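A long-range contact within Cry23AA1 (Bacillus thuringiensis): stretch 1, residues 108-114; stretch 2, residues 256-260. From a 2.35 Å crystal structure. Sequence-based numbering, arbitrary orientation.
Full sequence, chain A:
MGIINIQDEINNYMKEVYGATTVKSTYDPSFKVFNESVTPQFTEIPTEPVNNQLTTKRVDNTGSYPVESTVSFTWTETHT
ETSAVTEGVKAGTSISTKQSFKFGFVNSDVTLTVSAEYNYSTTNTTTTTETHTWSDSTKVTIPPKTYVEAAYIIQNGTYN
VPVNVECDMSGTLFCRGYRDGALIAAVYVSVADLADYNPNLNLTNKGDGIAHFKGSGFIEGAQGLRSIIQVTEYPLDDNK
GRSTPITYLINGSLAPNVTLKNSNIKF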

ATOM      1  N   SER A 108      -3.520  -8.836   8.110  1.00 64.29           N
ATOM      2  CA  SER A 108      -2.497  -8.574   9.163  1.00 64.73           C
ATOM      3  C   SER A 108      -2.765  -7.481  10.199  1.00 65.34           C
ATOM      4  O   SER A 108      -3.907  -7.100  10.447  1.00 65.51           O
ATOM      5  N   ASP A 109      -1.690  -6.987  10.810  1.00 65.57           N
ATOM      6  CA  ASP A 109      -1.786  -6.507  12.185  1.00 66.52           C
ATOM      7  C   ASP A 109      -1.097  -5.167  12.411  1.00 65.42           C
ATOM      8  O   ASP A 109      -0.916  -4.668  13.535  1.00 65.64           O
ATOM      9  N   VAL A 110      -0.693  -4.590  11.310  1.00 63.97           N
ATOM     10  CA  VAL A 110       0.032  -3.367  11.368  1.00 61.73           C
ATOM     11  C   VAL A 110      -0.971  -2.260  10.930  1.00 59.58           C
ATOM     12  O   VAL A 110      -1.900  -2.519  10.145  1.00 58.90           O
ATOM     13  N   THR A 111      -0.786  -1.084  11.527  1.00 56.86           N
ATOM     14  CA  THR A 111      -1.620   0.070  11.400  1.00 54.73           C
ATOM     15  C   THR A 111      -0.777   1.248  10.944  1.00 52.54           C
ATOM     16  O   THR A 111       0.248   1.499  11.564  1.00 52.40           O
ATOM     17  N   LEU A 112      -1.192   1.991   9.903  1.00 48.56           N
ATOM     18  CA  LEU A 112      -0.461   3.238   9.657  1.00 46.03           C
ATOM     19  C   LEU A 112      -1.317   4.516   9.765  1.00 44.81           C
ATOM     20  O   LEU A 112      -2.512   4.525   9.391  1.00 43.46           O
ATOM     21  N   THR A 113      -0.677   5.551  10.290  1.00 43.28           N
ATOM     22  CA  THR A 113      -1.271   6.853  10.499  1.00 44.63           C
ATOM     23  C   THR A 113      -0.765   7.884   9.538  1.00 43.18           C
ATOM     24  O   THR A 113       0.445   8.136   9.433  1.00 41.99           O
ATOM     25  N   VAL A 114      -1.713   8.490   8.836  1.00 42.24           N
ATOM     26  CA  VAL A 114      -1.371   9.536   7.888  1.00 41.93           C
ATOM     27  C   VAL A 114      -2.446  10.656   7.873  1.00 42.48           C
ATOM     28  O   VAL A 114      -3.640  10.421   8.113  1.00 42.35           O
ATOM     29  N   PRO A 256       7.810   5.679  12.259  1.00 44.53           N
ATOM     30  CA  PRO A 256       7.178   6.584  13.317  1.00 46.55           C
ATOM     31  C   PRO A 256       5.636   6.589  13.325  1.00 48.32           C
ATOM     32  O   PRO A 256       4.964   6.537  14.421  1.00 49.35           O
ATOM     33  N   ASN A 257       5.074   6.560  12.115  1.00 48.88           N
ATOM     34  CA  ASN A 257       3.613   6.599  11.931  1.00 49.78           C
ATOM     35  C   ASN A 257       3.020   5.232  11.938  1.00 50.17           C
ATOM     36  O   ASN A 257       1.856   5.088  11.571  1.00 51.39           O
ATOM     37  N   VAL A 258       3.786   4.225  12.368  1.00 50.61           N
ATOM     38  CA  VAL A 258       3.290   2.834  12.355  1.00 50.67           C
ATOM     39  C   VAL A 258       3.242   2.312  13.775  1.00 54.18           C
ATOM     40  O   VAL A 258       4.126   2.640  14.592  1.00 54.39           O
ATOM     41  N   THR A 259       2.232   1.476  14.035  1.00 56.72           N
ATOM     42  CA  THR A 259       1.886   0.944  15.345  1.00 61.20           C
ATOM     43  C   THR A 259       1.286  -0.476  15.166  1.00 63.62           C
ATOM     44  O   THR A 259       0.871  -0.846  14.044  1.00 65.10           O
ATOM     45  N   LEU A 260       1.281  -1.300  16.226  1.00 66.45           N
ATOM     46  CA  LEU A 260       0.457  -2.558  16.233  1.00 68.02           C
ATOM     47  C   LEU A 260      -0.343  -2.835  17.537  1.00 69.08           C
ATOM     48  O   LEU A 260      -0.431  -3.957  18.073  1.00 69.88           O
TER

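Two short segments, at least 144 residues apart in sequence wherever they touch, run antiparallel here, and the packing of their side chains follows from the way their backbones are joined. Thr 111 and Thr 259 form a hydrogen-bonded antiparallel pair: Thr 111 N donates to Thr 259 O at 3.0 Å, and Thr 259 N returns a bond to Thr 111 O at 3.2 Å. Further along, Thr 113 N donates to Asn 257 O at 2.9 Å. Between these links lies the non-hydrogen-bonded pair of Leu 112 and Val 258, where the alpha carbons supply the contacts: Val 258 CA lies 3.4 Å from Thr 111 O, and Leu 112 CA lies 3.5 Å from Asn 257 O, both with CA-H...O geometry. Because side chains alternate along a strand, Leu 112 and Val 258 share one face of the sheet, while Thr 111 and Thr 259 share the other.

The apolar contacts centre on Val 258, a buried residue with chi1 in the t well. Its two methyls reach different neighbours: CG2 meets Leu 112 CB at 4.0 Å, and CG1 meets Val 110 CG2 at 3.9 Å. A beta-branched, wholly hydrocarbon side chain suits this position, since it carries a methyl to each partner and leaves no polar group to satisfy in a buried setting. Leu 112, also buried, is p at both chi1 and chi2; its longer chain brings CD1 to 4.2 Å from Asn 257 ND2. Val 110, with chi1 between wells at 24°, is buried too, and its CB makes a looser contact with Leu 260 CD1 at 4.4 Å. The CA-to-CB bond of Leu 260 points sideways, and both its chi angles lie between wells.

On the other face the threonines are more accessible, a setting that tolerates a hydroxyl beside a methyl. Thr 111 (chi1 -104°, off-well) places CG2 4.3 Å from CB of Thr 259, which adopts m; beta-branching is well accommodated by their extended backbones. Thr 113, also m, points sideways, its CB 4.4 Å from Asn 257 CB.

The principal polar side chain is Asn 257, whose CA-to-CB bond points toward stretch 1 and which has the largest area covered by the opposing stretch. With chi1 in p and chi2 at -30°, its amide ND2 donates to Thr 113 O at 3.1 Å. Since Asn 257 O also accepts from Thr 113 N, one asparagine engages both backbone polar groups of the same threonine. An amide suits this place because it can donate and accept; OD1 and ND2 also have hydrogen-bonding partners elsewhere in the structure.

At the far end, Asp 109 starts sideways, but its carboxylate comes nearer, putting OD1 3.2 Å from Leu 260 CB. Its chi1, 108°, is off-well. Water 1 spans this exposed edge, donating to Leu 260 O at 2.4 Å, a notably short distance, and weakly to Asp 109 OD1 at 3.5 Å.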

ATOM      1  CB  SER A 108      -1.091  -8.406   8.599  1.00 64.77           C
ATOM      2  OG  SER A 108      -1.041  -7.395   7.619  1.00 66.33           O
ATOM      3  CB  ASP A 109      -1.209  -7.588  13.123  1.00 67.85           C
ATOM      4  CG  ASP A 109       0.149  -7.203  13.716  1.00 71.54           C
ATOM      5  OD1 ASP A 109       0.116  -6.672  14.864  1.00 73.37           O
ATOM      6  OD2 ASP A 109       1.215  -7.417  13.047  1.00 74.75           O
ATOM      7  CB  VAL A 110       1.322  -3.560  10.544  1.00 61.86           C
ATOM      8  CG1 VAL A 110       1.100  -4.692   9.500  1.00 62.54           C
ATOM      9  CG2 VAL A 110       1.836  -2.271   9.940  1.00 61.80           C
ATOM     10  CB  THR A 111      -2.243   0.428  12.788  1.00 55.41           C
ATOM     11  OG1 THR A 111      -3.607   0.002  12.792  1.00 56.38           O
ATOM     12  CG2 THR A 111      -2.221   1.956  13.096  1.00 55.59           C
ATOM     13  CB  LEU A 112       0.431   3.187   8.407  1.00 44.55           C
ATOM     14  CG  LEU A 112      -0.091   3.468   6.997  1.00 45.85           C
ATOM     15  CD1 LEU A 112      -0.587   4.897   6.885  1.00 47.27           C
ATOM     16  CD2 LEU A 112       0.954   3.293   5.917  1.00 45.87           C
ATOM     17  CB  THR A 113      -1.018   7.353  11.932  1.00 45.76           C
ATOM     18  OG1 THR A 113      -1.848   6.583  12.786  1.00 48.20           O
ATOM     19  CG2 THR A 113      -1.429   8.857  12.120  1.00 47.29           C
ATOM     20  CB  VAL A 114      -1.117   8.931   6.485  1.00 41.57           C
ATOM     21  CG1 VAL A 114      -2.388   8.384   5.878  1.00 38.63           C
ATOM     22  CG2 VAL A 114      -0.517   9.968   5.545  1.00 43.10           C
ATOM     23  CB  PRO A 256       7.712   7.980  13.001  1.00 45.79           C
ATOM     24  CG  PRO A 256       8.859   7.786  11.966  1.00 46.70           C
ATOM     25  CD  PRO A 256       8.756   6.383  11.361  1.00 44.40           C
ATOM     26  CB  ASN A 257       3.228   7.308  10.627  1.00 49.06           C
ATOM     27  CG  ASN A 257       3.663   6.519   9.359  1.00 52.80           C
ATOM     28  OD1 ASN A 257       4.682   5.780   9.373  1.00 51.02           O
ATOM     29  ND2 ASN A 257       2.904   6.695   8.249  1.00 48.96           N
ATOM     30  CB  VAL A 258       4.182   1.884  11.456  1.00 51.07           C
ATOM     31  CG1 VAL A 258       3.936   0.422  11.760  1.00 46.04           C
ATOM     32  CG2 VAL A 258       3.973   2.162   9.959  1.00 44.56           C
ATOM     33  CB  THR A 259       0.881   1.947  16.090  1.00 61.52           C
ATOM     34  OG1 THR A 259       1.541   3.205  16.338  1.00 60.70           O
ATOM     35  CG2 THR A 259       0.385   1.401  17.440  1.00 63.29           C
ATOM     36  CB  LEU A 260       1.235  -3.800  15.764  1.00 68.00           C
ATOM     37  CG  LEU A 260       2.750  -4.000  15.818  1.00 68.55           C
ATOM     38  CD1 LEU A 260       3.315  -3.804  14.422  1.00 67.99           C
ATOM     39  CD2 LEU A 260       3.437  -3.109  16.883  1.00 70.06           C
TER
HETATM   40  O   HOH W   1      -0.642  -6.384  18.243  1.00 60.31           O